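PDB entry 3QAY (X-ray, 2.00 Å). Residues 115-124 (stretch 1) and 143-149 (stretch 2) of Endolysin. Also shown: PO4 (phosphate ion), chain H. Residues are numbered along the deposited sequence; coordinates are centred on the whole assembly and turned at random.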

# COMPACT_ATOMS: atom_id res chain seq x y z
N LYS A 115 9.08 1.38 11.05
CA LYS A 115 8.32 0.28 11.64
C LYS A 115 8.49 -1.02 10.86
O LYS A 115 8.85 -2.05 11.43
CB LYS A 115 6.84 0.66 11.78
CG LYS A 115 6.55 1.53 13.00
CD LYS A 115 6.79 0.76 14.30
CE LYS A 115 6.63 1.63 15.52
NZ LYS A 115 6.67 0.83 16.77
N LEU A 116 8.25 -0.97 9.55
CA LEU A 116 8.53 -2.13 8.70
C LEU A 116 10.00 -2.54 8.83
O LEU A 116 10.31 -3.73 8.79
CB LEU A 116 8.17 -1.84 7.24
CG LEU A 116 6.66 -1.76 6.96
CD1 LEU A 116 6.38 -1.17 5.58
CD2 LEU A 116 6.01 -3.13 7.08
N GLY A 117 10.89 -1.56 9.00
CA GLY A 117 12.32 -1.77 9.16
C GLY A 117 12.73 -2.65 10.34
O GLY A 117 13.85 -3.15 10.39
N THR A 118 11.81 -2.82 11.28
CA THR A 118 12.02 -3.72 12.42
C THR A 118 12.05 -5.20 12.01
O THR A 118 12.56 -6.05 12.75
CB THR A 118 10.92 -3.50 13.46
OG1 THR A 118 11.37 -3.96 14.75
CG2 THR A 118 9.65 -4.24 13.06
N VAL A 119 11.48 -5.50 10.83
CA VAL A 119 11.40 -6.87 10.31
C VAL A 119 12.08 -7.02 8.94
O VAL A 119 12.80 -7.99 8.70
CB VAL A 119 9.93 -7.30 10.18
CG1 VAL A 119 9.82 -8.67 9.54
CG2 VAL A 119 9.26 -7.27 11.56
N PHE A 120 11.84 -6.06 8.05
CA PHE A 120 12.43 -6.04 6.72
C PHE A 120 13.62 -5.08 6.65
O PHE A 120 13.86 -4.30 7.58
CB PHE A 120 11.38 -5.59 5.70
CG PHE A 120 10.16 -6.44 5.68
CD1 PHE A 120 10.12 -7.61 4.93
CD2 PHE A 120 9.03 -6.08 6.41
CE1 PHE A 120 8.99 -8.41 4.92
CE2 PHE A 120 7.89 -6.88 6.40
CZ PHE A 120 7.87 -8.04 5.66
N LYS A 121 14.35 -5.12 5.55
CA LYS A 121 15.36 -4.10 5.27
C LYS A 121 14.66 -2.76 5.06
O LYS A 121 13.74 -2.67 4.25
CB LYS A 121 16.15 -4.47 4.01
CG LYS A 121 17.15 -3.41 3.56
CD LYS A 121 17.73 -3.77 2.21
CE LYS A 121 18.88 -2.86 1.84
NZ LYS A 121 20.13 -3.21 2.57
N ASN A 122 15.08 -1.73 5.79
CA ASN A 122 14.55 -0.38 5.59
C ASN A 122 15.24 0.27 4.40
O ASN A 122 16.35 0.77 4.52
CB ASN A 122 14.72 0.48 6.85
CG ASN A 122 14.03 1.83 6.74
OD1 ASN A 122 13.64 2.28 5.65
ND2 ASN A 122 13.88 2.50 7.88
N ARG A 123 14.58 0.25 3.24
CA ARG A 123 15.12 0.87 2.02
C ARG A 123 14.97 2.39 2.03
O ARG A 123 15.61 3.07 1.22
CB ARG A 123 14.44 0.29 0.77
CG ARG A 123 14.64 -1.22 0.60
CD ARG A 123 13.69 -1.82 -0.44
NE ARG A 123 13.96 -1.33 -1.79
CZ ARG A 123 14.93 -1.78 -2.60
NH1 ARG A 123 15.75 -2.75 -2.20
NH2 ARG A 123 15.07 -1.25 -3.81
N GLY A 124 14.13 2.91 2.91
CA GLY A 124 13.95 4.36 3.09
C GLY A 124 12.75 4.94 2.35
O GLY A 124 12.26 4.35 1.39
P PO4 H . 20.48 -2.39 6.24
O1 PO4 H . 20.13 -3.62 5.43
O2 PO4 H . 21.96 -2.42 6.59
O3 PO4 H . 20.18 -1.13 5.47
O4 PO4 H . 19.68 -2.41 7.51
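Stretch 2, residues 143-149: LIESFFC

Stretch 2 packs on stretch 1 through a small, largely apolar contact of side chains, with no hydrogen bond between the two. The surface buried is 270 Å², both sides summed. The two stretches belong to one chain, and the touching residues are at least 25 positions apart in sequence.

Lys115 and Leu116 are helical, in a helix that begins earlier in the chain. The backbone of stretch 1 then winds through a turn, in which Leu116 O accepts hydrogen bonds from Val119 N and from Phe120 N, each at 2.9 Å. From Phe120 to Asn122 the chain is more extended, and a weakly bonded strand begins at about Asn122.

Stretch 2 comes in on a strand that begins earlier in the chain, and Leu143, Ile144 and Glu145 all have extended backbone angles. Ser146 departs from this, with phi/psi of -61/-44. The chain turns a corner at Phe147, where phi/psi is -166/176, and Phe148 is extended again at -87/123.

The order of contacts runs the same way along both stretches. Leu116 lies by Ile144 and Ser146, Phe120 by Ser146 and Phe147, and Arg123 by Phe148. The CA atoms of Leu116 and Ser146 are 7.5 Å apart; those of Phe120 and Phe147 are 7.3 Å apart. These spacings leave room for side chains between the backbones.

The CA-to-CB bond of Leu116 points toward stretch 2. Its CD1 lies 4.2 Å from Ile144 CG2, an apolar contact between buried residues. The same CD1 is 4.4 Å from Ser146 O.

The CA-to-CB bond of Phe120 also points toward stretch 2, and this residue has the larger buried area. Ser146 O sits over one face of its ring, 4.1 Å from Phe120 CD2. Phe120 CE1 meets Phe147 CB at 3.5 Å. The rings of Phe120 and Phe147 are nearly parallel, with planes at 10°, but they are slid apart and barely overlap. Their centroids are 5.6 Å apart. The CA-to-CB bond of Phe147 points toward stretch 1, while the end of its side chain leads away.

Arg123 makes the last contact. The CA-to-CB bond of Phe148 points sideways, but the end of the side chain comes nearer, and Phe148 CZ lies over one face of the Arg123 guanidinium, 3.6 Å from Arg123 CZ. Seen from Phe148, the guanidinium is at the ring edge, so this is not face-to-face packing. Arg123 NE and NH1 are hydrogen-bonded elsewhere in the structure.

Lys121 takes no part in the contact; its NZ donates a hydrogen bond to phosphate O1 at 2.9 Å.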

# COMPACT_ATOMS: atom_id res chain seq x y z
N LEU A 143 2.57 5.68 -1.09
CA LEU A 143 2.50 4.41 -1.76
C LEU A 143 3.43 3.48 -1.01
O LEU A 143 4.63 3.72 -0.95
CB LEU A 143 2.91 4.56 -3.21
CG LEU A 143 2.77 3.35 -4.13
CD1 LEU A 143 2.89 3.78 -5.58
CD2 LEU A 143 3.80 2.27 -3.82
N ILE A 144 2.87 2.43 -0.41
CA ILE A 144 3.66 1.50 0.38
C ILE A 144 4.04 0.27 -0.44
O ILE A 144 3.17 -0.43 -0.98
CB ILE A 144 2.93 1.06 1.67
CG1 ILE A 144 2.46 2.28 2.46
CG2 ILE A 144 3.86 0.20 2.53
CD1 ILE A 144 1.64 1.93 3.70
N GLU A 145 5.35 0.05 -0.56
CA GLU A 145 5.90 -1.18 -1.10
C GLU A 145 6.39 -2.00 0.09
O GLU A 145 7.54 -1.88 0.51
CB GLU A 145 7.06 -0.86 -2.06
CG GLU A 145 6.67 0.07 -3.22
CD GLU A 145 6.54 -0.63 -4.56
OE1 GLU A 145 6.92 -1.81 -4.67
OE2 GLU A 145 6.07 0.01 -5.52
N SER A 146 5.49 -2.82 0.64
CA SER A 146 5.70 -3.49 1.94
C SER A 146 6.91 -4.41 1.98
O SER A 146 7.65 -4.43 2.96
CB SER A 146 4.45 -4.28 2.34
OG SER A 146 3.36 -3.42 2.64
N PHE A 147 7.06 -5.21 0.92
CA PHE A 147 8.18 -6.13 0.76
C PHE A 147 8.21 -6.62 -0.69
O PHE A 147 7.32 -6.27 -1.47
CB PHE A 147 8.09 -7.32 1.73
CG PHE A 147 6.82 -8.14 1.59
CD1 PHE A 147 6.75 -9.17 0.66
CD2 PHE A 147 5.71 -7.87 2.38
CE1 PHE A 147 5.58 -9.92 0.52
CE2 PHE A 147 4.55 -8.61 2.25
CZ PHE A 147 4.49 -9.63 1.32
N PHE A 148 9.22 -7.42 -1.06
CA PHE A 148 9.35 -7.91 -2.44
C PHE A 148 8.57 -9.20 -2.66
O PHE A 148 8.77 -10.20 -1.98
CB PHE A 148 10.83 -8.10 -2.81
CG PHE A 148 11.54 -6.83 -3.19
CD1 PHE A 148 11.99 -6.61 -4.48
CD2 PHE A 148 11.73 -5.82 -2.24
CE1 PHE A 148 12.64 -5.43 -4.83
CE2 PHE A 148 12.37 -4.63 -2.59
CZ PHE A 148 12.82 -4.44 -3.88
N CYS A 149 7.67 -9.18 -3.64
CA CYS A 149 6.86 -10.36 -3.95
C CYS A 149 7.66 -11.45 -4.68
O CYS A 149 7.15 -12.56 -4.86
CB CYS A 149 5.64 -9.96 -4.78
SG CYS A 149 6.01 -9.64 -6.51